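Local coordinates for protein GlcNAc-alpha-1,4-Gal-releasing endo-beta-galactosidase (Clostridium perfringens, PDB 1UPS) that probably hydrolyses internal beta-galactosidic bonds of glycans, releasing the disaccharide GlcNAc-alpha-1,4-Gal, and binds a calcium ion, at residues T126-N139 with P210-P223. Residues are numbered along the deposited sequence; the frame is centred on the assembly and turned at random.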
ATOM      1  N   THR A 126       4.462  -3.617 -15.805  1.00 12.17           N
ATOM      2  CA  THR A 126       4.182  -2.202 -16.066  1.00 12.04           C
ATOM      3  C   THR A 126       4.756  -1.289 -14.981  1.00 12.05           C
ATOM      4  O   THR A 126       5.110  -1.765 -13.904  1.00 12.82           O
ATOM      5  CB  THR A 126       2.641  -2.001 -16.258  1.00 12.36           C
ATOM      6  OG1 THR A 126       2.379  -0.809 -17.023  1.00 11.76           O
ATOM      7  CG2 THR A 126       1.945  -1.727 -14.925  1.00 12.96           C
ATOM      8  N   LYS A 127       4.855   0.010 -15.276  1.00 11.66           N
ATOM      9  CA  LYS A 127       5.246   1.003 -14.273  1.00 11.60           C
ATOM     10  C   LYS A 127       4.110   2.020 -14.123  1.00 11.79           C
ATOM     11  O   LYS A 127       3.704   2.653 -15.109  1.00 11.81           O
ATOM     12  CB  LYS A 127       6.552   1.694 -14.702  1.00 11.96           C
ATOM     13  CG  LYS A 127       7.011   2.836 -13.782  1.00 12.73           C
ATOM     14  CD  LYS A 127       8.320   3.523 -14.263  1.00 15.36           C
ATOM     15  CE  LYS A 127       8.161   4.196 -15.617  1.00 18.01           C
ATOM     16  NZ  LYS A 127       9.484   4.618 -16.188  1.00 20.80           N
ATOM     17  N   TYR A 128       3.629   2.170 -12.879  1.00 11.64           N
ATOM     18  CA  TYR A 128       2.532   3.072 -12.479  1.00 11.32           C
ATOM     19  C   TYR A 128       1.142   2.598 -12.889  1.00 11.31           C
ATOM     20  O   TYR A 128       0.990   1.839 -13.848  1.00 11.90           O
ATOM     21  CB  TYR A 128       2.743   4.518 -12.958  1.00 10.98           C
ATOM     22  CG  TYR A 128       4.117   5.075 -12.626  1.00 11.70           C
ATOM     23  CD1 TYR A 128       4.841   5.795 -13.579  1.00 12.13           C
ATOM     24  CD2 TYR A 128       4.688   4.871 -11.366  1.00 11.16           C
ATOM     25  CE1 TYR A 128       6.093   6.303 -13.287  1.00 13.79           C
ATOM     26  CE2 TYR A 128       5.960   5.378 -11.059  1.00 12.29           C
ATOM     27  CZ  TYR A 128       6.656   6.087 -12.033  1.00 13.86           C
ATOM     28  OH  TYR A 128       7.909   6.595 -11.741  1.00 13.79           O
ATOM     29  N   GLY A 129       0.134   3.069 -12.158  1.00 10.68           N
ATOM     30  CA  GLY A 129      -1.252   2.802 -12.534  1.00 10.87           C
ATOM     31  C   GLY A 129      -2.148   2.568 -11.333  1.00 11.64           C
ATOM     32  O   GLY A 129      -1.698   2.663 -10.180  1.00 11.34           O
ATOM     33  N   TYR A 130      -3.415   2.254 -11.620  1.00 11.10           N
ATOM     34  CA  TYR A 130      -4.404   1.928 -10.589  1.00 11.28           C
ATOM     35  C   TYR A 130      -4.679   0.424 -10.675  1.00 11.09           C
ATOM     36  O   TYR A 130      -5.213  -0.059 -11.675  1.00 11.60           O
ATOM     37  CB  TYR A 130      -5.717   2.730 -10.821  1.00 10.66           C
ATOM     38  CG  TYR A 130      -6.643   2.684  -9.607  1.00 10.54           C
ATOM     39  CD1 TYR A 130      -7.485   1.593  -9.377  1.00  9.71           C
ATOM     40  CD2 TYR A 130      -6.628   3.703  -8.664  1.00 11.60           C
ATOM     41  CE1 TYR A 130      -8.317   1.536  -8.233  1.00 10.88           C
ATOM     42  CE2 TYR A 130      -7.442   3.652  -7.529  1.00 12.08           C
ATOM     43  CZ  TYR A 130      -8.288   2.576  -7.321  1.00 12.02           C
ATOM     44  OH  TYR A 130      -9.086   2.565  -6.190  1.00 12.37           O
ATOM     45  N   PHE A 131      -4.262  -0.316  -9.647  1.00 10.90           N
ATOM     46  CA  PHE A 131      -4.300  -1.783  -9.652  1.00 10.25           C
ATOM     47  C   PHE A 131      -5.380  -2.256  -8.702  1.00 10.24           C
ATOM     48  O   PHE A 131      -5.465  -1.732  -7.599  1.00 10.64           O
ATOM     49  CB  PHE A 131      -2.958  -2.297  -9.126  1.00 10.89           C
ATOM     50  CG  PHE A 131      -1.789  -1.956 -10.015  1.00  9.84           C
ATOM     51  CD1 PHE A 131      -1.281  -0.656 -10.074  1.00 10.11           C
ATOM     52  CD2 PHE A 131      -1.213  -2.943 -10.820  1.00 11.39           C
ATOM     53  CE1 PHE A 131      -0.199  -0.347 -10.931  1.00 11.81           C
ATOM     54  CE2 PHE A 131      -0.143  -2.655 -11.669  1.00 11.61           C
ATOM     55  CZ  PHE A 131       0.374  -1.361 -11.729  1.00 10.30           C
ATOM     56  N   GLU A 132      -6.196  -3.237  -9.101  1.00  9.39           N
ATOM     57  CA  GLU A 132      -7.331  -3.604  -8.251  1.00  9.51           C
ATOM     58  C   GLU A 132      -7.635  -5.086  -8.328  1.00  9.81           C
ATOM     59  O   GLU A 132      -7.586  -5.673  -9.423  1.00 11.40           O
ATOM     60  CB  GLU A 132      -8.565  -2.791  -8.686  1.00  9.76           C
ATOM     61  CG  GLU A 132      -9.853  -3.064  -7.904  1.00  9.44           C
ATOM     62  CD  GLU A 132     -10.972  -2.116  -8.325  1.00 10.51           C
ATOM     63  OE1 GLU A 132     -12.041  -2.606  -8.791  1.00  9.93           O
ATOM     64  OE2 GLU A 132     -10.793  -0.876  -8.201  1.00 11.29           O
ATOM     65  N   ILE A 133      -7.929  -5.701  -7.181  1.00  9.41           N
ATOM     66  CA  ILE A 133      -8.545  -7.026  -7.181  1.00  9.30           C
ATOM     67  C   ILE A 133      -9.817  -6.996  -6.347  1.00  9.91           C
ATOM     68  O   ILE A 133     -10.008  -6.104  -5.495  1.00 10.64           O
ATOM     69  CB  ILE A 133      -7.586  -8.137  -6.666  1.00  9.24           C
ATOM     70  CG1 ILE A 133      -7.335  -8.000  -5.139  1.00 10.07           C
ATOM     71  CG2 ILE A 133      -6.290  -8.173  -7.538  1.00  9.95           C
ATOM     72  CD1 ILE A 133      -6.519  -9.207  -4.491  1.00 10.70           C
ATOM     73  N   ARG A 134     -10.686  -7.971  -6.598  1.00 10.17           N
ATOM     74  CA  ARG A 134     -11.830  -8.191  -5.741  1.00 10.10           C
ATOM     75  C   ARG A 134     -11.669  -9.621  -5.259  1.00 10.73           C
ATOM     76  O   ARG A 134     -11.510 -10.531  -6.067  1.00 11.15           O
ATOM     77  CB  ARG A 134     -13.132  -8.009  -6.533  1.00 10.21           C
ATOM     78  CG  ARG A 134     -14.395  -8.269  -5.727  1.00 10.84           C
ATOM     79  CD  ARG A 134     -15.651  -7.734  -6.456  1.00  9.78           C
ATOM     80  NE  ARG A 134     -16.888  -7.904  -5.695  1.00 12.60           N
ATOM     81  CZ  ARG A 134     -17.698  -8.962  -5.787  1.00 15.32           C
ATOM     82  NH1 ARG A 134     -17.390  -9.970  -6.588  1.00 14.39           N
ATOM     83  NH2 ARG A 134     -18.831  -9.016  -5.074  1.00 13.22           N
ATOM     84  N   ALA A 135     -11.641  -9.818  -3.942  1.00 10.45           N
ATOM     85  CA  ALA A 135     -11.223 -11.107  -3.405  1.00 10.33           C
ATOM     86  C   ALA A 135     -11.939 -11.430  -2.108  1.00 10.68           C
ATOM     87  O   ALA A 135     -12.338 -10.525  -1.381  1.00 10.95           O
ATOM     88  CB  ALA A 135      -9.659 -11.107  -3.170  1.00 10.55           C
ATOM     89  N   LYS A 136     -12.079 -12.729  -1.825  1.00 10.82           N
ATOM     90  CA  LYS A 136     -12.590 -13.246  -0.563  1.00 10.52           C
ATOM     91  C   LYS A 136     -11.472 -14.114   0.022  1.00 10.72           C
ATOM     92  O   LYS A 136     -10.999 -15.058  -0.634  1.00  9.79           O
ATOM     93  CB  LYS A 136     -13.855 -14.072  -0.800  1.00 11.29           C
ATOM     94  CG  LYS A 136     -14.355 -14.799   0.450  1.00 12.34           C
ATOM     95  CD  LYS A 136     -15.805 -15.230   0.347  1.00 16.87           C
ATOM     96  CE  LYS A 136     -16.081 -16.285  -0.697  1.00 22.89           C
ATOM     97  NZ  LYS A 136     -17.597 -16.428  -0.829  1.00 26.63           N
ATOM     98  N   LEU A 137     -11.049 -13.780   1.242  1.00  9.82           N
ATOM     99  CA  LEU A 137      -9.841 -14.376   1.829  1.00 10.46           C
ATOM    100  C   LEU A 137     -10.123 -15.728   2.480  1.00 11.04           C
ATOM    101  O   LEU A 137     -11.289 -16.094   2.700  1.00 10.68           O
ATOM    102  CB  LEU A 137      -9.223 -13.427   2.857  1.00 10.88           C
ATOM    103  CG  LEU A 137      -8.941 -11.982   2.395  1.00 13.29           C
ATOM    104  CD1 LEU A 137      -8.112 -11.251   3.435  1.00 14.16           C
ATOM    105  CD2 LEU A 137      -8.244 -11.932   1.064  1.00 13.63           C
ATOM    106  N   SER A 138      -9.054 -16.481   2.755  1.00 10.02           N
ATOM    107  CA  SER A 138      -9.205 -17.790   3.377  1.00 11.17           C
ATOM    108  C   SER A 138      -9.997 -17.734   4.670  1.00 10.36           C
ATOM    109  O   SER A 138      -9.767 -16.854   5.487  1.00 11.11           O
ATOM    110  CB  SER A 138      -7.828 -18.385   3.697  1.00 10.72           C
ATOM    111  OG  SER A 138      -7.985 -19.667   4.312  1.00 12.29           O
ATOM    112  N   ASN A 139     -10.912 -18.695   4.858  1.00 11.61           N
ATOM    113  CA  ASN A 139     -11.633 -18.822   6.134  1.00 11.65           C
ATOM    114  C   ASN A 139     -11.123 -19.984   7.005  1.00 11.32           C
ATOM    115  O   ASN A 139     -11.780 -20.375   7.977  1.00 10.86           O
ATOM    116  CB  ASN A 139     -13.165 -18.945   5.880  1.00 13.42           C
ATOM    117  CG  ASN A 139     -13.568 -20.282   5.268  1.00 15.25           C
ATOM    118  OD1 ASN A 139     -12.740 -21.156   5.009  1.00 17.02           O
ATOM    119  ND2 ASN A 139     -14.892 -20.452   5.038  1.00 21.12           N
ATOM    120  N   PRO A 210     -13.600  -9.739   5.835  1.00 12.37           N
ATOM    121  CA  PRO A 210     -12.830 -10.175   4.661  1.00 11.72           C
ATOM    122  C   PRO A 210     -12.777 -11.690   4.392  1.00 11.86           C
ATOM    123  O   PRO A 210     -12.580 -12.029   3.235  1.00 11.51           O
ATOM    124  CB  PRO A 210     -11.421  -9.631   4.952  1.00 11.92           C
ATOM    125  CG  PRO A 210     -11.727  -8.341   5.712  1.00 12.11           C
ATOM    126  CD  PRO A 210     -12.815  -8.821   6.687  1.00 11.43           C
ATOM    127  N   THR A 211     -12.948 -12.546   5.404  1.00 11.39           N
ATOM    128  CA  THR A 211     -12.839 -14.006   5.205  1.00 12.04           C
ATOM    129  C   THR A 211     -14.160 -14.711   4.858  1.00 12.86           C
ATOM    130  O   THR A 211     -14.175 -15.923   4.602  1.00 12.76           O
ATOM    131  CB  THR A 211     -12.188 -14.712   6.422  1.00 11.97           C
ATOM    132  OG1 THR A 211     -13.048 -14.611   7.585  1.00 11.96           O
ATOM    133  CG2 THR A 211     -10.883 -14.017   6.826  1.00 12.21           C
ATOM    134  N   SER A 212     -15.258 -13.954   4.813  1.00 13.00           N
ATOM    135  CA  SER A 212     -16.550 -14.525   4.398  1.00 13.39           C
ATOM    136  C   SER A 212     -17.230 -13.758   3.261  1.00 13.17           C
ATOM    137  O   SER A 212     -18.329 -14.143   2.802  1.00 13.07           O
ATOM    138  CB  SER A 212     -17.511 -14.626   5.591  1.00 14.27           C
ATOM    139  OG  SER A 212     -17.935 -13.336   6.003  1.00 14.51           O
ATOM    140  N   GLU A 213     -16.592 -12.674   2.825  1.00 12.52           N
ATOM    141  CA  GLU A 213     -17.166 -11.745   1.834  1.00 12.32           C
ATOM    142  C   GLU A 213     -16.123 -11.322   0.788  1.00 11.93           C
ATOM    143  O   GLU A 213     -14.933 -11.231   1.086  1.00 12.12           O
ATOM    144  CB  GLU A 213     -17.656 -10.474   2.545  1.00 12.20           C
ATOM    145  CG  GLU A 213     -18.733 -10.726   3.592  1.00 12.80           C
ATOM    146  CD  GLU A 213     -18.885  -9.597   4.605  1.00 16.19           C
ATOM    147  OE1 GLU A 213     -19.728  -9.764   5.510  1.00 15.67           O
ATOM    148  OE2 GLU A 213     -18.176  -8.562   4.512  1.00 15.40           O
ATOM    149  N   TYR A 214     -16.580 -11.014  -0.424  1.00 11.66           N
ATOM    150  CA  TYR A 214     -15.708 -10.356  -1.388  1.00 10.98           C
ATOM    151  C   TYR A 214     -15.576  -8.885  -1.010  1.00 11.13           C
ATOM    152  O   TYR A 214     -16.595  -8.219  -0.716  1.00 11.82           O
ATOM    153  CB  TYR A 214     -16.277 -10.445  -2.798  1.00 11.39           C
ATOM    154  CG  TYR A 214     -16.058 -11.797  -3.413  1.00 11.86           C
ATOM    155  CD1 TYR A 214     -14.851 -12.105  -4.062  1.00  9.95           C
ATOM    156  CD2 TYR A 214     -17.043 -12.779  -3.323  1.00 14.58           C
ATOM    157  CE1 TYR A 214     -14.657 -13.377  -4.657  1.00 11.40           C
ATOM    158  CE2 TYR A 214     -16.862 -14.038  -3.898  1.00 15.22           C
ATOM    159  CZ  TYR A 214     -15.659 -14.337  -4.546  1.00 13.96           C
ATOM    160  OH  TYR A 214     -15.494 -15.595  -5.103  1.00 14.60           O
ATOM    161  N   HIS A 215     -14.331  -8.397  -1.019  1.00 10.52           N
ATOM    162  CA  HIS A 215     -14.048  -6.968  -0.874  1.00 10.92           C
ATOM    163  C   HIS A 215     -13.058  -6.527  -1.937  1.00 10.77           C
ATOM    164  O   HIS A 215     -12.443  -7.363  -2.590  1.00 10.87           O
ATOM    165  CB  HIS A 215     -13.572  -6.644   0.545  1.00 11.21           C
ATOM    166  CG  HIS A 215     -14.664  -6.795   1.549  1.00 10.63           C
ATOM    167  ND1 HIS A 215     -15.531  -5.766   1.852  1.00 12.12           N
ATOM    168  CD2 HIS A 215     -15.109  -7.882   2.226  1.00 11.91           C
ATOM    169  CE1 HIS A 215     -16.433  -6.199   2.721  1.00 13.31           C
ATOM    170  NE2 HIS A 215     -16.204  -7.480   2.959  1.00 12.78           N
ATOM    171  N   ILE A 216     -12.965  -5.219  -2.151  1.00 10.19           N
ATOM    172  CA  ILE A 216     -12.110  -4.680  -3.194  1.00  9.83           C
ATOM    173  C   ILE A 216     -10.855  -4.096  -2.543  1.00  9.65           C
ATOM    174  O   ILE A 216     -10.940  -3.287  -1.607  1.00 10.15           O
ATOM    175  CB  ILE A 216     -12.884  -3.608  -4.066  1.00  9.88           C
ATOM    176  CG1 ILE A 216     -14.093  -4.261  -4.769  1.00  9.58           C
ATOM    177  CG2 ILE A 216     -11.972  -3.010  -5.114  1.00  9.82           C
ATOM    178  CD1 ILE A 216     -14.923  -3.300  -5.662  1.00 11.66           C
ATOM    179  N   TYR A 217      -9.699  -4.510  -3.057  1.00  9.60           N
ATOM    180  CA  TYR A 217      -8.392  -4.035  -2.604  1.00  9.33           C
ATOM    181  C   TYR A 217      -7.711  -3.388  -3.795  1.00  9.98           C
ATOM    182  O   TYR A 217      -7.667  -3.966  -4.879  1.00 10.30           O
ATOM    183  CB  TYR A 217      -7.533  -5.222  -2.111  1.00  9.33           C
ATOM    184  CG  TYR A 217      -8.203  -5.982  -0.978  1.00  9.55           C
ATOM    185  CD1 TYR A 217      -8.984  -7.112  -1.233  1.00 10.58           C
ATOM    186  CD2 TYR A 217      -8.066  -5.553   0.344  1.00 10.29           C
ATOM    187  CE1 TYR A 217      -9.604  -7.824  -0.176  1.00 10.57           C
ATOM    188  CE2 TYR A 217      -8.676  -6.241   1.400  1.00  9.05           C
ATOM    189  CZ  TYR A 217      -9.452  -7.371   1.121  1.00 11.77           C
ATOM    190  OH  TYR A 217     -10.060  -8.046   2.151  1.00 11.74           O
ATOM    191  N   ALA A 218      -7.168  -2.196  -3.600  1.00 10.06           N
ATOM    192  CA  ALA A 218      -6.539  -1.489  -4.715  1.00 10.25           C
ATOM    193  C   ALA A 218      -5.334  -0.678  -4.272  1.00 10.37           C
ATOM    194  O   ALA A 218      -5.237  -0.258  -3.110  1.00 10.27           O
ATOM    195  CB  ALA A 218      -7.567  -0.576  -5.448  1.00 10.00           C
ATOM    196  N   MET A 219      -4.416  -0.488  -5.217  1.00 10.10           N
ATOM    197  CA  MET A 219      -3.273   0.386  -5.035  1.00 10.33           C
ATOM    198  C   MET A 219      -3.138   1.306  -6.243  1.00 10.45           C
ATOM    199  O   MET A 219      -3.091   0.844  -7.395  1.00 10.92           O
ATOM    200  CB  MET A 219      -1.973  -0.427  -4.879  1.00 10.25           C
ATOM    201  CG  MET A 219      -0.721   0.486  -4.921  1.00 10.67           C
ATOM    202  SD  MET A 219       0.827  -0.471  -4.949  1.00 12.43           S
ATOM    203  CE  MET A 219       0.788  -1.091  -6.597  1.00 11.31           C
ATOM    204  N   GLU A 220      -3.038   2.608  -5.983  1.00 10.73           N
ATOM    205  CA  GLU A 220      -2.615   3.528  -7.033  1.00 10.77           C
ATOM    206  C   GLU A 220      -1.145   3.862  -6.818  1.00 10.70           C
ATOM    207  O   GLU A 220      -0.751   4.391  -5.768  1.00 10.83           O
ATOM    208  CB  GLU A 220      -3.472   4.809  -7.086  1.00 11.01           C
ATOM    209  CG  GLU A 220      -3.113   5.654  -8.314  1.00 12.12           C
ATOM    210  CD  GLU A 220      -4.270   6.483  -8.862  1.00 13.18           C
ATOM    211  OE1 GLU A 220      -4.475   6.501 -10.096  1.00 14.81           O
ATOM    212  OE2 GLU A 220      -4.964   7.123  -8.066  1.00 14.00           O
ATOM    213  N   TRP A 221      -0.344   3.514  -7.819  1.00 10.62           N
ATOM    214  CA  TRP A 221       1.107   3.666  -7.779  1.00 11.22           C
ATOM    215  C   TRP A 221       1.437   4.788  -8.758  1.00 11.52           C
ATOM    216  O   TRP A 221       1.215   4.663  -9.959  1.00 11.22           O
ATOM    217  CB  TRP A 221       1.755   2.329  -8.170  1.00 11.46           C
ATOM    218  CG  TRP A 221       3.229   2.336  -8.572  1.00 10.30           C
ATOM    219  CD1 TRP A 221       4.217   3.228  -8.207  1.00 10.63           C
ATOM    220  CD2 TRP A 221       3.859   1.362  -9.388  1.00 10.04           C
ATOM    221  NE1 TRP A 221       5.421   2.855  -8.767  1.00 11.56           N
ATOM    222  CE2 TRP A 221       5.229   1.718  -9.506  1.00 10.90           C
ATOM    223  CE3 TRP A 221       3.399   0.224 -10.067  1.00  9.66           C
ATOM    224  CZ2 TRP A 221       6.136   0.982 -10.282  1.00 11.25           C
ATOM    225  CZ3 TRP A 221       4.300  -0.519 -10.817  1.00 11.17           C
ATOM    226  CH2 TRP A 221       5.659  -0.135 -10.918  1.00 10.86           C
ATOM    227  N   THR A 222       1.903   5.909  -8.219  1.00 12.51           N
ATOM    228  CA  THR A 222       2.266   7.074  -9.030  1.00 12.93           C
ATOM    229  C   THR A 222       3.764   7.332  -8.824  1.00 13.25           C
ATOM    230  O   THR A 222       4.390   6.701  -7.980  1.00 12.58           O
ATOM    231  CB  THR A 222       1.472   8.328  -8.604  1.00 13.39           C
ATOM    232  OG1 THR A 222       1.936   8.771  -7.317  1.00 12.90           O
ATOM    233  CG2 THR A 222      -0.012   8.007  -8.391  1.00 14.16           C
ATOM    234  N   PRO A 223       4.336   8.273  -9.566  1.00 13.67           N
ATOM    235  CA  PRO A 223       5.724   8.680  -9.332  1.00 14.49           C
ATOM    236  C   PRO A 223       5.982   9.207  -7.917  1.00 15.49           C
ATOM    237  O   PRO A 223       7.147   9.263  -7.504  1.00 16.67           O
ATOM    238  CB  PRO A 223       5.923   9.797 -10.363  1.00 14.45           C
ATOM    239  CG  PRO A 223       5.003   9.437 -11.441  1.00 13.88           C
ATOM    240  CD  PRO A 223       3.750   8.977 -10.724  1.00 13.47           C
TER
HETATM  241  O   HOH W   1     -11.944  -9.919   1.345  1.00 14.76           O
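Tyr-128 turns the edge of its ring toward the face of Trp-221, a T-shaped pair with the planes at 73° and CD2 of Tyr-128 3.4 Å from NE1 of Trp-221. With CG anti to its carbonyl carbon (chi1 -50°), the tyrosine side chain brings its ring against Pro-223, whose CG rests over one face, with CG of the preceding Lys-127 over the centre of the opposite one. The backbone of Lys-127 and Tyr-128 crosses the indole face, and Tyr-128 CA makes a CH-pi contact with its five-membered ring. Phe-131 meets the indole rim obliquely, CE1 3.7 Å from CE3 of Trp-221, and lies alongside Met-219.

Between the ends, strands 129-136 and 215-221 pair antiparallel within one sheet of the GH16 beta-sandwich, the concanavalin-type jelly roll. Four hydrogen-bonded pairs, from Gly-129 with Trp-221 to Ala-135 with His-215, are separated by non-hydrogen-bonded ones. Phe-131 and Ile-133 face strand 145-152 of the other sheet, in the sandwich interior.

On the other side, CD of Glu-220 lies at the ring edge of Tyr-130, 3.7 Å from CD2 of Tyr-130, carboxylate and ring planes 88° apart; OE1 of Glu-220 is hydrogen-bonded to Tyr-30 and Tyr-283. Ile-216 sets CG2 against the carboxylate carbon of Glu-132, whose OE1 is held by Tyr-273.

The Tyr-214 ring takes a CH-pi contact from Lys-136 CB, centred over one face 3.9 Å from the centroid, and has Arg-134 NH1 on the opposite face, near CG. The arginine places its guanidinium over Tyr-214 CB and salt-bridges Asp-272, a calcium ligand, so it may help position that carboxylate.

Beyond the strands, Leu-137 N bonds to Pro-210 O. A water in the plane of the Tyr-217 ring, 2.8 Å from Tyr-217 OH, also meets Ala-135 O and Pro-210 O, to which it can only donate.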